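Local coordinates for beta-L-arabinobiosidase (Bacteroides thetaiotaomicron, PDB 5MQR), which probably hydrolyses glycosidic bonds of plant pectin, acting as a beta-L-arabinobiosidase and perhaps also on sialidase-type substrates, at residues K302-S307 and T323-S328; K902-W907 and Q967-D972; G691-L696 and K704-A709. All coordinates share one frame; numbering follows the deposited sequence.

Contact 1. Residues K302-S307 and T323-S328; sequences KGFVNS and TVYNPS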
# COMPACT_ATOMS: atom_id res chain seq x y z
N LYS A 302 -1.64 26.28 -6.31
CA LYS A 302 -0.54 26.55 -5.39
C LYS A 302 0.28 25.29 -5.21
O LYS A 302 -0.27 24.18 -5.11
CB LYS A 302 -1.04 27.10 -4.03
CG LYS A 302 -1.56 28.52 -4.18
CD LYS A 302 -1.92 29.21 -2.87
CE LYS A 302 -2.36 30.66 -3.17
NZ LYS A 302 -2.41 31.53 -1.94
N GLY A 303 1.59 25.46 -5.24
CA GLY A 303 2.52 24.36 -5.04
C GLY A 303 2.89 23.55 -6.28
O GLY A 303 3.96 22.91 -6.29
N PHE A 304 2.02 23.54 -7.29
CA PHE A 304 2.31 22.82 -8.53
C PHE A 304 3.45 23.52 -9.28
O PHE A 304 3.48 24.75 -9.43
CB PHE A 304 1.07 22.72 -9.45
CG PHE A 304 0.20 21.54 -9.16
CD1 PHE A 304 -0.85 21.63 -8.25
CD2 PHE A 304 0.42 20.34 -9.81
CE1 PHE A 304 -1.64 20.52 -7.96
CE2 PHE A 304 -0.39 19.24 -9.56
CZ PHE A 304 -1.42 19.33 -8.62
N VAL A 305 4.41 22.71 -9.71
CA VAL A 305 5.44 23.15 -10.63
C VAL A 305 4.99 22.66 -12.00
O VAL A 305 4.87 21.46 -12.23
CB VAL A 305 6.83 22.60 -10.21
CG1 VAL A 305 7.94 23.16 -11.10
CG2 VAL A 305 7.07 22.94 -8.74
N ASN A 306 4.73 23.61 -12.89
CA ASN A 306 4.17 23.34 -14.19
C ASN A 306 4.32 24.61 -14.98
O ASN A 306 4.35 25.72 -14.43
CB ASN A 306 2.68 22.93 -14.10
CG ASN A 306 2.13 22.36 -15.41
OD1 ASN A 306 1.10 22.82 -15.90
ND2 ASN A 306 2.83 21.39 -15.99
N SER A 307 4.40 24.44 -16.28
CA SER A 307 4.64 25.57 -17.16
C SER A 307 3.68 25.44 -18.35
O SER A 307 2.47 25.41 -18.15
CB SER A 307 6.13 25.60 -17.53
OG SER A 307 6.41 26.59 -18.49
N THR A 323 -3.07 13.79 -11.34
CA THR A 323 -2.63 14.76 -12.35
C THR A 323 -1.37 14.22 -13.00
O THR A 323 -0.56 13.59 -12.33
CB THR A 323 -2.36 16.15 -11.74
OG1 THR A 323 -1.75 15.99 -10.46
CG2 THR A 323 -3.63 16.88 -11.60
N VAL A 324 -1.24 14.45 -14.31
CA VAL A 324 -0.06 14.06 -15.08
C VAL A 324 0.42 15.29 -15.82
O VAL A 324 -0.37 16.00 -16.43
CB VAL A 324 -0.38 12.90 -16.05
CG1 VAL A 324 0.84 12.50 -16.87
CG2 VAL A 324 -0.87 11.70 -15.24
N TYR A 325 1.71 15.58 -15.70
CA TYR A 325 2.26 16.86 -16.12
C TYR A 325 3.77 16.85 -16.08
O TYR A 325 4.37 15.98 -15.46
CB TYR A 325 1.76 18.01 -15.25
CG TYR A 325 2.06 17.93 -13.75
CD1 TYR A 325 1.41 17.00 -12.93
CD2 TYR A 325 2.94 18.81 -13.15
CE1 TYR A 325 1.66 16.95 -11.55
CE2 TYR A 325 3.20 18.76 -11.77
CZ TYR A 325 2.55 17.83 -10.98
OH TYR A 325 2.81 17.76 -9.65
N ASN A 326 4.37 17.84 -16.73
CA ASN A 326 5.80 18.16 -16.58
C ASN A 326 5.92 19.02 -15.32
O ASN A 326 5.44 20.14 -15.33
CB ASN A 326 6.35 18.91 -17.80
CG ASN A 326 6.16 18.13 -19.11
OD1 ASN A 326 5.28 18.46 -19.94
ND2 ASN A 326 6.99 17.10 -19.31
N PRO A 327 6.57 18.50 -14.25
CA PRO A 327 6.73 19.20 -12.97
C PRO A 327 7.92 20.17 -13.03
O PRO A 327 8.83 20.12 -12.19
CB PRO A 327 6.96 18.04 -12.00
CG PRO A 327 7.79 17.10 -12.81
CD PRO A 327 7.27 17.20 -14.21
N SER A 328 7.92 21.04 -14.03
CA SER A 328 9.14 21.69 -14.45
C SER A 328 8.88 22.79 -15.44
O SER A 328 7.82 22.82 -16.08
CB SER A 328 10.07 20.64 -15.08
OG SER A 328 11.31 21.23 -15.45
O HOH W 1 4.65 19.81 -8.80
O HOH W 2 3.36 19.82 -18.61
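Tyr325 reaches from strand 321-325 across to Phe304, Val305 and Asn306, and its atoms map the contact one after another. Its CB lies 3.6 Å from Asn306 ND2. Because chi1 is 59°, CG sits between the backbone N and the carbonyl carbon, and the ring is carried toward the loop. Along one edge, CE2 lies 3.2 Å from Val305 O, which sits in the ring plane. Farther out, CZ meets Phe304 CD2 at 3.5 Å; the two rings are inclined at 58°, an oblique pair, neither stacked nor edge-to-face. At the tip, OH bonds Ser337 OG and also a water, which accepts from Val305 N, so the phenol is tied both to its own sheet and to the loop.

Past the strand, polar atoms take over. Asn306 ND2 donates to Asn326 O over 3.0 Å at 161°, the acceptor lying in the amide plane of Asn306. The same ND2 gives to a second water, which also accepts from Asn326 N and donates to Asn326 OD1; Asn326 ND2 in turn donates to Pro369 O and Pro333 O. Pro327 centres an inverse gamma turn, and its CA lies 3.0 Å from Val305 O, a CA-H...O contact. Meanwhile Val305 CG1 rests 3.3 Å from Pro327 O.

The loop 302-307 runs from strand 299-300 of one four-stranded antiparallel sheet to strand 311-315 of the next, and it packs here on that second sheet's neighbouring strand, an arrangement consistent with the link between successive blades of a sialidase-like beta propeller.

Contact 2. Residues K902-W907 and Q967-D972; sequences KYEVAW and QTVLSD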
# COMPACT_ATOMS: atom_id res chain seq x y z
N LYS A 902 -29.36 -16.35 27.89
CA LYS A 902 -29.33 -16.02 29.31
C LYS A 902 -27.97 -15.59 29.85
O LYS A 902 -27.94 -14.77 30.73
CB LYS A 902 -29.94 -17.13 30.18
CG LYS A 902 -29.17 -18.44 30.21
CD LYS A 902 -29.61 -19.24 31.43
CE LYS A 902 -29.10 -20.67 31.39
NZ LYS A 902 -28.85 -21.14 32.78
N TYR A 903 -26.86 -16.11 29.32
CA TYR A 903 -25.52 -15.72 29.81
C TYR A 903 -25.10 -14.32 29.35
O TYR A 903 -24.34 -13.68 30.06
CB TYR A 903 -24.45 -16.75 29.45
CG TYR A 903 -24.72 -18.13 29.98
CD1 TYR A 903 -24.82 -18.37 31.34
CD2 TYR A 903 -24.87 -19.22 29.11
CE1 TYR A 903 -25.07 -19.64 31.82
CE2 TYR A 903 -25.13 -20.49 29.58
CZ TYR A 903 -25.22 -20.70 30.94
OH TYR A 903 -25.49 -21.98 31.42
N GLU A 904 -25.62 -13.85 28.20
CA GLU A 904 -25.32 -12.50 27.63
C GLU A 904 -25.41 -11.39 28.66
O GLU A 904 -24.56 -10.50 28.72
CB GLU A 904 -26.29 -12.08 26.51
CG GLU A 904 -26.09 -12.72 25.15
CD GLU A 904 -26.74 -11.95 23.97
OE1 GLU A 904 -26.92 -10.70 24.04
OE2 GLU A 904 -27.05 -12.61 22.94
N VAL A 905 -26.47 -11.43 29.45
CA VAL A 905 -26.79 -10.34 30.35
C VAL A 905 -25.63 -9.99 31.30
O VAL A 905 -25.49 -8.84 31.67
CB VAL A 905 -28.10 -10.64 31.09
CG1 VAL A 905 -27.88 -11.70 32.14
CG2 VAL A 905 -28.68 -9.39 31.73
N ALA A 906 -24.77 -10.96 31.65
CA ALA A 906 -23.54 -10.68 32.43
C ALA A 906 -22.67 -9.55 31.87
O ALA A 906 -22.09 -8.75 32.60
CB ALA A 906 -22.70 -11.95 32.58
N TRP A 907 -22.61 -9.48 30.55
CA TRP A 907 -21.80 -8.50 29.86
C TRP A 907 -22.35 -7.07 29.93
O TRP A 907 -21.63 -6.12 29.60
CB TRP A 907 -21.56 -8.94 28.41
CG TRP A 907 -20.62 -10.08 28.34
CD1 TRP A 907 -20.93 -11.38 28.11
CD2 TRP A 907 -19.22 -10.02 28.53
NE1 TRP A 907 -19.79 -12.15 28.15
CE2 TRP A 907 -18.72 -11.34 28.39
CE3 TRP A 907 -18.33 -8.99 28.80
CZ2 TRP A 907 -17.37 -11.64 28.52
CZ3 TRP A 907 -16.98 -9.28 28.92
CH2 TRP A 907 -16.51 -10.60 28.77
N GLN A 967 -24.67 -12.13 19.59
CA GLN A 967 -24.53 -11.31 20.76
C GLN A 967 -24.99 -9.92 20.40
O GLN A 967 -24.56 -9.39 19.40
CB GLN A 967 -23.04 -11.36 21.05
CG GLN A 967 -22.52 -10.53 22.16
CD GLN A 967 -22.39 -9.08 21.83
OE1 GLN A 967 -22.91 -8.26 22.56
NE2 GLN A 967 -21.69 -8.74 20.76
N THR A 968 -25.87 -9.34 21.19
CA THR A 968 -26.43 -8.01 20.88
C THR A 968 -26.20 -6.98 22.00
O THR A 968 -26.73 -5.88 21.94
CB THR A 968 -27.95 -8.11 20.60
OG1 THR A 968 -28.58 -8.75 21.72
CG2 THR A 968 -28.24 -8.93 19.32
N VAL A 969 -25.39 -7.32 22.99
CA VAL A 969 -25.18 -6.46 24.15
C VAL A 969 -24.05 -5.42 23.95
O VAL A 969 -24.18 -4.27 24.37
CB VAL A 969 -24.99 -7.33 25.41
CG1 VAL A 969 -24.43 -6.54 26.59
CG2 VAL A 969 -26.33 -7.95 25.81
N LEU A 970 -22.97 -5.81 23.31
CA LEU A 970 -21.76 -5.01 23.21
C LEU A 970 -21.46 -4.61 21.76
O LEU A 970 -21.45 -5.46 20.88
CB LEU A 970 -20.59 -5.81 23.75
CG LEU A 970 -20.63 -6.20 25.22
CD1 LEU A 970 -19.44 -7.08 25.55
CD2 LEU A 970 -20.64 -4.95 26.09
N SER A 971 -21.21 -3.32 21.54
CA SER A 971 -20.75 -2.82 20.26
C SER A 971 -19.22 -2.72 20.24
O SER A 971 -18.55 -2.81 21.26
CB SER A 971 -21.36 -1.45 19.98
OG SER A 971 -20.99 -0.53 20.98
N ASP A 972 -18.68 -2.51 19.05
CA ASP A 972 -17.27 -2.18 18.89
C ASP A 972 -16.84 -0.97 19.74
O ASP A 972 -15.75 -0.99 20.33
CB ASP A 972 -16.93 -1.96 17.40
CG ASP A 972 -17.02 -3.25 16.57
OD1 ASP A 972 -17.26 -4.32 17.15
OD2 ASP A 972 -16.87 -3.17 15.32
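In the helical domain, consistent with the (alpha/alpha)6 barrel of six-hairpin glycosidases, Glu904 and Trp907 pack on the loop that joins helix 948-964 to helix 972-985. Glu904, on the short, weakly bonded helix about 901-904, has its chain extended beyond CG and so brings the carboxylate to the backbone of the loop. OE1 receives two weak hydrogen bonds from one residue: Thr968 N lies 3.3 Å from Glu904 OE1 in a nearly straight line (174°), and Thr968 OG1 also donates, at longer range. The partner oxygen OE2 stands 3.6 Å from Gln967 CA. Val969 CG2 slides past the stem of the acid and touches OE1, so the carboxylate has an apolar neighbour as well as its donors.

Three residues on, Trp907 takes over with carbon contacts. Leu970 crosses the indole roughly at a right angle: its CD1 comes within 3.9 Å of Trp907 CE3, approaching the ring obliquely, while CD2 packs on the Trp907 carbonyl oxygen. Val969 CG1 fills in beside Trp907 CB. Beyond the two segments, the indole stacks on Phe961 and Tyr889 and meets Trp892 edge-to-face, which sets the contact against an aromatic cluster reaching helix 948-964.

The loop also braces itself. A bend at chi2 (-77°) turns the Gln967 amide back over the turn: its OE1 accepts from Leu970 N and, weakly, from Val969 N, and its NE2 donates to Leu970 O over 3.3 Å, in the plane of the Leu970 carbonyl and on a lone pair.

Contact 3. Residues G691-L696 and K704-A709; sequences GMTEFL and KYNLIA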
# COMPACT_ATOMS: atom_id res chain seq x y z
N GLY A 691 14.58 -17.30 31.02
CA GLY A 691 13.41 -17.28 31.88
C GLY A 691 12.67 -15.99 31.62
O GLY A 691 13.23 -15.08 30.98
N MSE A 692 11.41 -15.91 32.09
CA MSE A 692 10.61 -14.69 32.05
C MSE A 692 10.10 -14.34 33.43
O MSE A 692 9.30 -15.07 34.03
CB MSE A 692 9.46 -14.74 31.04
CG MSE A 692 8.63 -13.47 31.06
SE MSE A 692 7.66 -13.24 29.36
CE MSE A 692 9.06 -12.46 28.21
N THR A 693 10.55 -13.18 33.91
CA THR A 693 10.14 -12.63 35.19
C THR A 693 8.79 -11.90 35.13
O THR A 693 8.25 -11.61 34.05
CB THR A 693 11.21 -11.65 35.71
OG1 THR A 693 11.48 -10.68 34.69
CG2 THR A 693 12.51 -12.38 36.05
N GLU A 694 8.26 -11.64 36.33
CA GLU A 694 7.04 -10.87 36.58
C GLU A 694 7.44 -9.50 37.20
O GLU A 694 7.13 -8.43 36.62
CB GLU A 694 6.10 -11.66 37.50
CG GLU A 694 4.82 -10.96 37.90
CD GLU A 694 4.10 -11.61 39.09
OE1 GLU A 694 3.53 -12.70 38.95
OE2 GLU A 694 4.04 -10.97 40.15
N PHE A 695 8.08 -9.57 38.38
CA PHE A 695 8.74 -8.44 39.03
C PHE A 695 10.19 -8.44 38.59
O PHE A 695 10.82 -9.51 38.57
CB PHE A 695 8.77 -8.59 40.55
CG PHE A 695 7.48 -8.23 41.25
CD1 PHE A 695 7.21 -6.92 41.57
CD2 PHE A 695 6.59 -9.21 41.64
CE1 PHE A 695 6.06 -6.57 42.26
CE2 PHE A 695 5.44 -8.89 42.32
CZ PHE A 695 5.17 -7.56 42.64
N LEU A 696 10.74 -7.27 38.28
CA LEU A 696 12.20 -7.14 38.06
C LEU A 696 12.95 -7.22 39.39
O LEU A 696 13.97 -7.90 39.47
CB LEU A 696 12.57 -5.84 37.35
CG LEU A 696 11.99 -5.65 35.95
CD1 LEU A 696 12.42 -4.29 35.43
CD2 LEU A 696 12.44 -6.73 34.99
N LYS A 704 13.49 -20.30 41.65
CA LYS A 704 14.83 -20.01 41.13
C LYS A 704 14.76 -18.90 40.07
O LYS A 704 13.73 -18.74 39.38
CB LYS A 704 15.47 -21.27 40.52
CG LYS A 704 15.63 -22.47 41.48
CD LYS A 704 16.65 -23.51 40.99
CE LYS A 704 16.11 -24.36 39.84
NZ LYS A 704 17.13 -24.80 38.82
N TYR A 705 15.83 -18.12 39.98
CA TYR A 705 15.95 -17.04 38.99
C TYR A 705 14.83 -15.98 39.06
O TYR A 705 14.45 -15.37 38.06
CB TYR A 705 16.07 -17.65 37.58
CG TYR A 705 16.83 -18.94 37.58
CD1 TYR A 705 18.09 -19.02 38.20
CD2 TYR A 705 16.29 -20.11 37.03
CE1 TYR A 705 18.79 -20.23 38.26
CE2 TYR A 705 16.99 -21.31 37.07
CZ TYR A 705 18.24 -21.37 37.69
OH TYR A 705 18.91 -22.56 37.74
N ASN A 706 14.31 -15.75 40.27
CA ASN A 706 13.22 -14.81 40.51
C ASN A 706 11.89 -15.10 39.75
O ASN A 706 11.07 -14.21 39.52
CB ASN A 706 13.72 -13.37 40.27
CG ASN A 706 12.91 -12.34 40.99
OD1 ASN A 706 12.49 -12.54 42.14
ND2 ASN A 706 12.66 -11.21 40.33
N LEU A 707 11.67 -16.37 39.40
CA LEU A 707 10.49 -16.74 38.63
C LEU A 707 9.25 -16.86 39.51
O LEU A 707 9.29 -17.47 40.58
CB LEU A 707 10.74 -18.05 37.89
CG LEU A 707 11.84 -17.99 36.83
CD1 LEU A 707 12.13 -19.40 36.30
CD2 LEU A 707 11.46 -17.06 35.69
N ILE A 708 8.17 -16.25 39.05
CA ILE A 708 6.87 -16.31 39.70
C ILE A 708 5.84 -16.82 38.67
O ILE A 708 5.74 -16.29 37.56
CB ILE A 708 6.49 -14.92 40.21
CG1 ILE A 708 7.46 -14.48 41.31
CG2 ILE A 708 5.05 -14.90 40.72
CD1 ILE A 708 7.40 -13.01 41.65
N ALA A 709 5.06 -17.83 39.04
CA ALA A 709 4.19 -18.56 38.10
C ALA A 709 2.84 -17.93 37.80
O ALA A 709 2.13 -18.38 36.91
CB ALA A 709 3.96 -19.96 38.60
O HOH W 3 7.92 -15.03 36.38
O HOH W 4 9.60 -11.91 38.90
O HOH W 5 3.93 -14.28 37.01
O HOH W 6 14.17 -10.17 38.14
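Ile708 lays its CG2 methyl against the carboxylate of Glu694, 3.2 Å from OE1, the two side chains crossing at about a right angle. The other branch of the isoleucine ends in CD1, which reaches the edge of the Phe695 ring at CD2, 3.9 Å away. A chi1 of 177° swings the Glu694 CG away from the backbone N, and the chain runs on extended, so that it lies across this methyl and still presents OE1 to a water that also donates to Ile708 O. Its OE2 turns elsewhere, to a weak hydrogen bond with Tyr1016 OH. Replacing Glu694 with an alanine would remove the carboxylate, which is likely to leave the water with one acceptor fewer, uncover Ile708 CG2 and cost the Tyr1016 hydroxyl its weak partner.

Next to it, Leu707 pushes CD2 to 3.4 Å from the carbonyl oxygen of selenomethionine Met692. The same methyl is close to Gly691, where even a CB would be tight against it. Farther along, the amide of Asn706 pairs mainly with the connection between the segments: ND2 donates to Val697 O and to a water, and OD1 accepts from Arg699 N and bonds Ser702 OG. Phe695 has Arg699 as a cation-pi partner and lies about 6 Å from a bound buffer molecule.

Water does much of the joining. One molecule donates to Met692 O and accepts from Ile708 N; another accepts from Glu694 N and donates to both Phe695 O and Asn706 O. The contact thus ties the 683-684/691-692 hairpin to the loop before helix 712-719 in the helical domain, and because shared waters pair its buried backbone groups, they are probably an integral part of the interface.

In the fold
From the N terminus, contact 1 comes first, closing a short loop of 15 residues within the BNR repeat-like region and tying a probable inter-blade connection to the following sheet. The chain then passes through the CBM-like region before contact 3, where seven residues lie between 691-696 and 704-709, so that the hairpin strand 691-692 is tied to the loop leading to helix 712-719. Contact 2 is last and spans farthest, 59 residues, joining the region of helix 901-904 to the loop ahead of helix 972-985. The three are strung in series, so none nests in or crosses another. Contacts 2 and 3 have centres about 37 Å apart; contact 1 lies across the chain's centre from both.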